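Local structure of GCN5-related N-acetyltransferase (Sphaerobacter thermophilus, 3TT2) at residues E171-R176 with L224-T229; R185-A190 with G232-T237. The protein probably transfers acyl groups, such as acetyl from acetyl-coenzyme A, as a member of the GCN5-related N-acetyltransferase superfamily. All blocks are in the same frame, centred on the assembly; numbering follows the deposited sequence.

Interaction 1: E171-R176 with L224-T229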
ATOM      1  N   GLU A 171      25.129   8.800 -18.650  1.00 69.50           N
ATOM      2  CA  GLU A 171      25.842  10.050 -18.939  1.00 77.34           C
ATOM      3  C   GLU A 171      24.912  11.265 -18.868  1.00 79.46           C
ATOM      4  O   GLU A 171      23.887  11.313 -19.559  1.00 87.97           O
ATOM      5  CB  GLU A 171      26.497   9.997 -20.324  1.00 85.96           C
ATOM      6  CG  GLU A 171      27.573   8.913 -20.460  1.00111.08           C
ATOM      7  CD  GLU A 171      28.199   8.824 -21.874  1.00138.12           C
ATOM      8  OE1 GLU A 171      27.583   9.305 -22.866  1.00143.58           O
ATOM      9  OE2 GLU A 171      29.317   8.257 -21.986  1.00148.62           O
ATOM     10  N   GLY A 172      25.280  12.250 -18.047  1.00 70.38           N
ATOM     11  CA  GLY A 172      24.554  13.508 -17.999  1.00 58.39           C
ATOM     12  C   GLY A 172      23.453  13.609 -16.964  1.00 73.00           C
ATOM     13  O   GLY A 172      22.724  14.597 -16.925  1.00 78.68           O
ATOM     14  N   ILE A 173      23.326  12.579 -16.134  1.00 52.83           N
ATOM     15  CA  ILE A 173      22.339  12.550 -15.080  1.00 50.19           C
ATOM     16  C   ILE A 173      23.090  12.195 -13.823  1.00 62.54           C
ATOM     17  O   ILE A 173      24.026  11.390 -13.875  1.00 63.69           O
ATOM     18  CB  ILE A 173      21.294  11.454 -15.288  1.00 67.97           C
ATOM     19  CG1 ILE A 173      20.731  11.480 -16.708  1.00 70.90           C
ATOM     20  CG2 ILE A 173      20.196  11.583 -14.248  1.00 67.73           C
ATOM     21  CD1 ILE A 173      19.892  12.678 -17.004  1.00 78.51           C
ATOM     22  N   THR A 174      22.711  12.823 -12.709  1.00 53.32           N
ATOM     23  CA  THR A 174      23.325  12.553 -11.415  1.00 53.35           C
ATOM     24  C   THR A 174      22.273  12.676 -10.326  1.00 52.69           C
ATOM     25  O   THR A 174      21.189  13.193 -10.558  1.00 56.62           O
ATOM     26  CB  THR A 174      24.538  13.492 -11.065  1.00 65.82           C
ATOM     27  OG1 THR A 174      24.076  14.808 -10.755  1.00 72.59           O
ATOM     28  CG2 THR A 174      25.564  13.566 -12.187  1.00 65.10           C
ATOM     29  N   ALA A 175      22.609  12.183  -9.139  1.00 56.81           N
ATOM     30  CA  ALA A 175      21.724  12.247  -7.988  1.00 53.14           C
ATOM     31  C   ALA A 175      21.695  13.627  -7.364  1.00 61.25           C
ATOM     32  O   ALA A 175      22.730  14.281  -7.241  1.00 72.70           O
ATOM     33  CB  ALA A 175      22.173  11.242  -6.951  1.00 42.46           C
ATOM     34  N   ARG A 176      20.508  14.052  -6.950  1.00 53.07           N
ATOM     35  CA  ARG A 176      20.353  15.273  -6.177  1.00 46.52           C
ATOM     36  C   ARG A 176      19.447  14.974  -5.030  1.00 53.90           C
ATOM     37  O   ARG A 176      18.334  14.520  -5.220  1.00 65.77           O
ATOM     38  CB  ARG A 176      19.733  16.390  -7.010  1.00 47.82           C
ATOM     39  CG  ARG A 176      19.428  17.664  -6.224  1.00 52.05           C
ATOM     40  CD  ARG A 176      18.710  18.668  -7.092  1.00 50.84           C
ATOM     41  NE  ARG A 176      18.282  19.873  -6.384  1.00 57.14           N
ATOM     42  CZ  ARG A 176      18.934  21.041  -6.415  1.00 66.57           C
ATOM     43  NH1 ARG A 176      20.077  21.168  -7.089  1.00 57.78           N
ATOM     44  NH2 ARG A 176      18.446  22.093  -5.764  1.00 70.34           N
ATOM     45  N   LEU A 224      15.436  11.318  -3.267  1.00 53.53           N
ATOM     46  CA  LEU A 224      16.418  11.490  -4.321  1.00 56.41           C
ATOM     47  C   LEU A 224      15.762  11.863  -5.626  1.00 63.67           C
ATOM     48  O   LEU A 224      14.681  11.380  -5.964  1.00 69.06           O
ATOM     49  CB  LEU A 224      17.246  10.231  -4.521  1.00 51.54           C
ATOM     50  CG  LEU A 224      18.019   9.766  -3.301  1.00 54.63           C
ATOM     51  CD1 LEU A 224      18.861   8.624  -3.757  1.00 63.29           C
ATOM     52  CD2 LEU A 224      18.888  10.857  -2.780  1.00 56.94           C
ATOM     53  N   LEU A 225      16.441  12.737  -6.351  1.00 55.36           N
ATOM     54  CA  LEU A 225      15.987  13.208  -7.632  1.00 45.41           C
ATOM     55  C   LEU A 225      17.082  12.887  -8.644  1.00 52.68           C
ATOM     56  O   LEU A 225      18.249  13.185  -8.407  1.00 57.00           O
ATOM     57  CB  LEU A 225      15.781  14.716  -7.568  1.00 37.74           C
ATOM     58  CG  LEU A 225      15.034  15.304  -6.369  1.00 50.40           C
ATOM     59  CD1 LEU A 225      14.844  16.808  -6.549  1.00 53.62           C
ATOM     60  CD2 LEU A 225      13.703  14.628  -6.159  1.00 42.78           C
ATOM     61  N   ALA A 226      16.725  12.254  -9.755  1.00 51.63           N
ATOM     62  CA  ALA A 226      17.642  12.193 -10.875  1.00 49.03           C
ATOM     63  C   ALA A 226      17.521  13.514 -11.630  1.00 52.73           C
ATOM     64  O   ALA A 226      16.428  13.949 -12.007  1.00 57.92           O
ATOM     65  CB  ALA A 226      17.350  11.020 -11.760  1.00 44.22           C
ATOM     66  N   VAL A 227      18.658  14.173 -11.808  1.00 47.51           N
ATOM     67  CA  VAL A 227      18.676  15.506 -12.370  1.00 50.53           C
ATOM     68  C   VAL A 227      19.633  15.585 -13.541  1.00 59.11           C
ATOM     69  O   VAL A 227      20.807  15.222 -13.423  1.00 68.76           O
ATOM     70  CB  VAL A 227      19.051  16.537 -11.304  1.00 45.83           C
ATOM     71  CG1 VAL A 227      19.271  17.888 -11.915  1.00 45.58           C
ATOM     72  CG2 VAL A 227      17.951  16.612 -10.277  1.00 49.29           C
ATOM     73  N   GLU A 228      19.114  16.059 -14.675  1.00 64.53           N
ATOM     74  CA  GLU A 228      19.916  16.241 -15.875  1.00 59.38           C
ATOM     75  C   GLU A 228      20.781  17.480 -15.708  1.00 63.28           C
ATOM     76  O   GLU A 228      20.272  18.577 -15.479  1.00 64.53           O
ATOM     77  CB  GLU A 228      19.017  16.375 -17.098  1.00 48.47           C
ATOM     78  CG  GLU A 228      19.780  16.724 -18.372  1.00 71.87           C
ATOM     79  CD  GLU A 228      18.937  16.582 -19.642  1.00 79.36           C
ATOM     80  OE1 GLU A 228      18.106  17.489 -19.912  1.00 73.94           O
ATOM     81  OE2 GLU A 228      19.116  15.562 -20.365  1.00 76.98           O
ATOM     82  N   THR A 229      22.090  17.289 -15.828  1.00 59.39           N
ATOM     83  CA  THR A 229      23.077  18.314 -15.517  1.00 65.44           C
ATOM     84  C   THR A 229      22.942  19.585 -16.362  1.00 73.35           C
ATOM     85  O   THR A 229      23.014  20.703 -15.840  1.00 77.28           O
ATOM     86  CB  THR A 229      24.494  17.752 -15.681  1.00 72.24           C
ATOM     87  OG1 THR A 229      24.677  16.648 -14.779  1.00 75.17           O
ATOM     88  CG2 THR A 229      25.525  18.830 -15.393  1.00 66.12           C
TER
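With CG anti to the backbone N (chi1 175°) and the chain extended from there to NE, Arg-176 is laid across Val-227, its CB 3.7 Å from Val-227 CG2 and its CD also against that methyl. Val-227 has CG2 anti to its own carbonyl carbon, which puts this branch beside the arginine. The long aliphatic stem of arginine suits a partly exposed strand position: its methylenes cover the valine, while NE continues to a salt bridge with Asp-183. On the other face of the two strands, Ile-173 points CG2 at Ala-226, 3.8 Å from the alanine CB, and lays CD1 over CA and CB of Glu-228. Its two branches thus reach both residues on that face, and the small Ala-226 also meets Trp-169 and Ile-263 there.

The strands, 173-176 and 224-228, run antiparallel. Strand 173-177 is the outermost on this side of the C-terminal GNAT-like half, next to 223-228, a position consistent with the first strand of the usual GNAT order. Thr-174 and Val-227 form a hydrogen-bonded pair, with Thr-174 N to Val-227 O at 3.1 Å and Val-227 N to Thr-174 O at 3.0 Å. Arg-176 and Leu-225 form another: Arg-176 N to Leu-225 O and Leu-225 N to Arg-176 O are both 2.8 Å. One further bond prolongs the ladder past the strand ends, from Thr-229 N to Gly-172 O at 3.0 Å, nearly straight at 169°. Gly-172 has a phi of 93°, a backbone shape in which any CB would run into the carbonyl O of Glu-171, so a residue without a side chain suits the entry to the strand. At this end the extended Glu-228 chain passes CG beside Gly-172 O and carries its carboxylate on to Ser-231 OG, with a weak second bond to Trp-258 NE1.

Interaction 2: R185-A190 with G232-T237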
ATOM      1  N   ARG A 185       8.108  22.356  -5.406  1.00 69.82           N
ATOM      2  CA  ARG A 185       7.188  22.389  -6.538  1.00 75.48           C
ATOM      3  C   ARG A 185       7.707  21.546  -7.687  1.00 74.42           C
ATOM      4  O   ARG A 185       6.946  20.828  -8.319  1.00 78.99           O
ATOM      5  CB  ARG A 185       6.949  23.829  -7.004  1.00 81.78           C
ATOM      6  CG  ARG A 185       6.021  23.986  -8.226  1.00 88.99           C
ATOM      7  CD  ARG A 185       4.612  24.495  -7.839  1.00103.99           C
ATOM      8  NE  ARG A 185       3.690  24.547  -8.980  1.00115.16           N
ATOM      9  CZ  ARG A 185       2.862  23.563  -9.337  1.00118.49           C
ATOM     10  NH1 ARG A 185       2.828  22.439  -8.640  1.00117.10           N
ATOM     11  NH2 ARG A 185       2.062  23.702 -10.390  1.00118.88           N
ATOM     12  N   ALA A 186       9.009  21.630  -7.936  1.00 69.01           N
ATOM     13  CA  ALA A 186       9.632  20.960  -9.071  1.00 64.91           C
ATOM     14  C   ALA A 186       9.549  19.451  -8.944  1.00 68.15           C
ATOM     15  O   ALA A 186       9.380  18.752  -9.938  1.00 78.36           O
ATOM     16  CB  ALA A 186      11.067  21.384  -9.189  1.00 53.23           C
ATOM     17  N   THR A 187       9.689  18.965  -7.715  1.00 61.83           N
ATOM     18  CA  THR A 187       9.654  17.543  -7.410  1.00 64.81           C
ATOM     19  C   THR A 187       8.250  17.029  -7.581  1.00 71.57           C
ATOM     20  O   THR A 187       8.016  15.973  -8.160  1.00 72.90           O
ATOM     21  CB  THR A 187      10.044  17.293  -5.959  1.00 60.93           C
ATOM     22  OG1 THR A 187      11.462  17.416  -5.823  1.00 62.84           O
ATOM     23  CG2 THR A 187       9.632  15.914  -5.531  1.00 57.82           C
ATOM     24  N   TYR A 188       7.312  17.795  -7.053  1.00 74.78           N
ATOM     25  CA  TYR A 188       5.909  17.502  -7.223  1.00 72.23           C
ATOM     26  C   TYR A 188       5.493  17.358  -8.698  1.00 69.64           C
ATOM     27  O   TYR A 188       4.697  16.487  -9.037  1.00 75.43           O
ATOM     28  CB  TYR A 188       5.082  18.597  -6.564  1.00 72.72           C
ATOM     29  CG  TYR A 188       3.655  18.550  -7.009  1.00 81.24           C
ATOM     30  CD1 TYR A 188       2.799  17.574  -6.521  1.00 82.98           C
ATOM     31  CD2 TYR A 188       3.160  19.459  -7.949  1.00 79.90           C
ATOM     32  CE1 TYR A 188       1.486  17.515  -6.930  1.00 84.24           C
ATOM     33  CE2 TYR A 188       1.845  19.410  -8.357  1.00 76.91           C
ATOM     34  CZ  TYR A 188       1.017  18.429  -7.849  1.00 81.98           C
ATOM     35  OH  TYR A 188      -0.292  18.355  -8.245  1.00 88.37           O
ATOM     36  N   GLU A 189       6.013  18.221  -9.567  1.00 57.69           N
ATOM     37  CA  GLU A 189       5.649  18.181 -10.983  1.00 72.05           C
ATOM     38  C   GLU A 189       6.174  16.925 -11.653  1.00 73.92           C
ATOM     39  O   GLU A 189       5.537  16.354 -12.535  1.00 73.53           O
ATOM     40  CB  GLU A 189       6.182  19.411 -11.722  1.00 69.33           C
ATOM     41  CG  GLU A 189       5.460  20.694 -11.373  1.00 77.15           C
ATOM     42  CD  GLU A 189       6.099  21.924 -12.006  1.00 96.00           C
ATOM     43  OE1 GLU A 189       7.244  21.826 -12.520  1.00 98.61           O
ATOM     44  OE2 GLU A 189       5.447  22.995 -11.992  1.00105.69           O
ATOM     45  N   ALA A 190       7.357  16.515 -11.229  1.00 73.85           N
ATOM     46  CA  ALA A 190       8.011  15.359 -11.800  1.00 67.05           C
ATOM     47  C   ALA A 190       7.294  14.096 -11.365  1.00 64.50           C
ATOM     48  O   ALA A 190       7.192  13.151 -12.130  1.00 64.52           O
ATOM     49  CB  ALA A 190       9.449  15.326 -11.374  1.00 63.04           C
ATOM     50  N   GLY A 232      19.336  21.074 -15.487  1.00 74.49           N
ATOM     51  CA  GLY A 232      19.025  21.234 -14.081  1.00 74.40           C
ATOM     52  C   GLY A 232      17.545  20.948 -13.927  1.00 73.05           C
ATOM     53  O   GLY A 232      16.781  21.760 -13.428  1.00 89.94           O
ATOM     54  N   HIS A 233      17.138  19.788 -14.409  1.00 63.46           N
ATOM     55  CA  HIS A 233      15.740  19.432 -14.480  1.00 65.12           C
ATOM     56  C   HIS A 233      15.568  18.043 -13.935  1.00 63.05           C
ATOM     57  O   HIS A 233      16.426  17.171 -14.134  1.00 62.09           O
ATOM     58  CB  HIS A 233      15.245  19.500 -15.920  1.00 81.89           C
ATOM     59  CG  HIS A 233      14.641  20.821 -16.278  1.00112.33           C
ATOM     60  ND1 HIS A 233      13.437  20.931 -16.939  1.00125.61           N
ATOM     61  CD2 HIS A 233      15.059  22.089 -16.048  1.00123.49           C
ATOM     62  CE1 HIS A 233      13.146  22.208 -17.111  1.00131.94           C
ATOM     63  NE2 HIS A 233      14.113  22.933 -16.578  1.00130.91           N
ATOM     64  N   ILE A 234      14.453  17.829 -13.250  1.00 62.21           N
ATOM     65  CA  ILE A 234      14.267  16.576 -12.552  1.00 62.37           C
ATOM     66  C   ILE A 234      13.701  15.606 -13.568  1.00 63.51           C
ATOM     67  O   ILE A 234      12.612  15.824 -14.103  1.00 69.79           O
ATOM     68  CB  ILE A 234      13.345  16.781 -11.322  1.00 49.87           C
ATOM     69  CG1 ILE A 234      14.133  17.501 -10.223  1.00 52.71           C
ATOM     70  CG2 ILE A 234      12.839  15.477 -10.814  1.00 49.92           C
ATOM     71  CD1 ILE A 234      13.360  18.554  -9.498  1.00 45.11           C
ATOM     72  N   VAL A 235      14.482  14.571 -13.878  1.00 51.16           N
ATOM     73  CA  VAL A 235      14.044  13.544 -14.811  1.00 49.28           C
ATOM     74  C   VAL A 235      13.520  12.295 -14.119  1.00 56.54           C
ATOM     75  O   VAL A 235      12.992  11.398 -14.772  1.00 66.38           O
ATOM     76  CB  VAL A 235      15.166  13.135 -15.794  1.00 50.61           C
ATOM     77  CG1 VAL A 235      15.768  14.362 -16.429  1.00 44.13           C
ATOM     78  CG2 VAL A 235      16.228  12.284 -15.093  1.00 40.26           C
ATOM     79  N   GLY A 236      13.625  12.242 -12.798  1.00 57.18           N
ATOM     80  CA  GLY A 236      13.275  11.027 -12.079  1.00 51.33           C
ATOM     81  C   GLY A 236      13.261  11.269 -10.590  1.00 54.83           C
ATOM     82  O   GLY A 236      13.879  12.213 -10.133  1.00 64.34           O
ATOM     83  N   THR A 237      12.551  10.437  -9.831  1.00 55.60           N
ATOM     84  CA  THR A 237      12.495  10.575  -8.375  1.00 55.75           C
ATOM     85  C   THR A 237      12.448   9.213  -7.722  1.00 60.70           C
ATOM     86  O   THR A 237      11.908   8.258  -8.284  1.00 63.87           O
ATOM     87  CB  THR A 237      11.240  11.346  -7.888  1.00 58.89           C
ATOM     88  OG1 THR A 237      10.065  10.596  -8.219  1.00 66.01           O
ATOM     89  CG2 THR A 237      11.153  12.761  -8.493  1.00 57.40           C
TER
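Ile-234 meets Ala-186 and Ala-190 in a purely apolar contact. Its CG2 lies 3.4 Å from Ala-190 CB, and its CD1 lies 3.7 Å from Ala-186 CB. The first torsion (chi1 -74°) sets CG2 anti to the backbone N, against Ala-190, and chi2 then swings CD1 to Ala-186. Those alanines stand one helical turn apart, joined by the backbone bond from Ala-190 N to Ala-186 O, and both direct CB at the strand. Such short side chains let the helix backbone approach closely: the CA atoms of Ala-190 and Ile-234 are 6.4 Å apart. A looser touch follows along the strand, where Thr-237 presents its methyl CG2 to Ala-190 CB at 4.2 Å.

Helix 184-194 comes right after the first strand of the C-terminal GNAT-like half, a place consistent with the first helix of this fold, and here packs on a face of the sheet at strand 233-243. The axes of the short segments come within 8.6 Å and are inclined at 50°. A classic beta bulge interrupts the strand, with Val-235 and Gly-236 both facing Ala-226. Thereby Ile-234 and Thr-237, three positions apart, both point to the helix, while Val-235 points away from it and touches Trp-258.

No hydrogen bond crosses between the segments. Polar groups of the helix are served elsewhere: Thr-187 OG1 bonds to Asp-183 O, one turn back, which suits a hydroxyl in a buried place, and Tyr-188, on the side away from the strand, gives its OH a bond with Ser-204 O and packs its ring on Phe-206 and Trp-209.

How the interactions relate
Interactions 1 and 2 share the edge of the C-terminal GNAT-like half, with centres about 10 Å apart. Strands 223-228 and 233-243 are sheet neighbours, and their backbones join the two contacts through probable hydrogen bonds from Val-235 N to Ala-226 O (2.8 Å) and between Ala-226 N and Gly-236 O (2.9 Å). Leu-225 links them through side chains as well: its CD1 lies 3.5 Å from Thr-187 OG1, and it also touches Ile-234 and Thr-237. Helix 184-194 therefore packs on the sheet face bearing Leu-225 and Val-227, opposite the face bearing Ala-226. Along the chain the segments alternate, since strand 173-177 leads into that helix and strand 223-228 into strand 233-243.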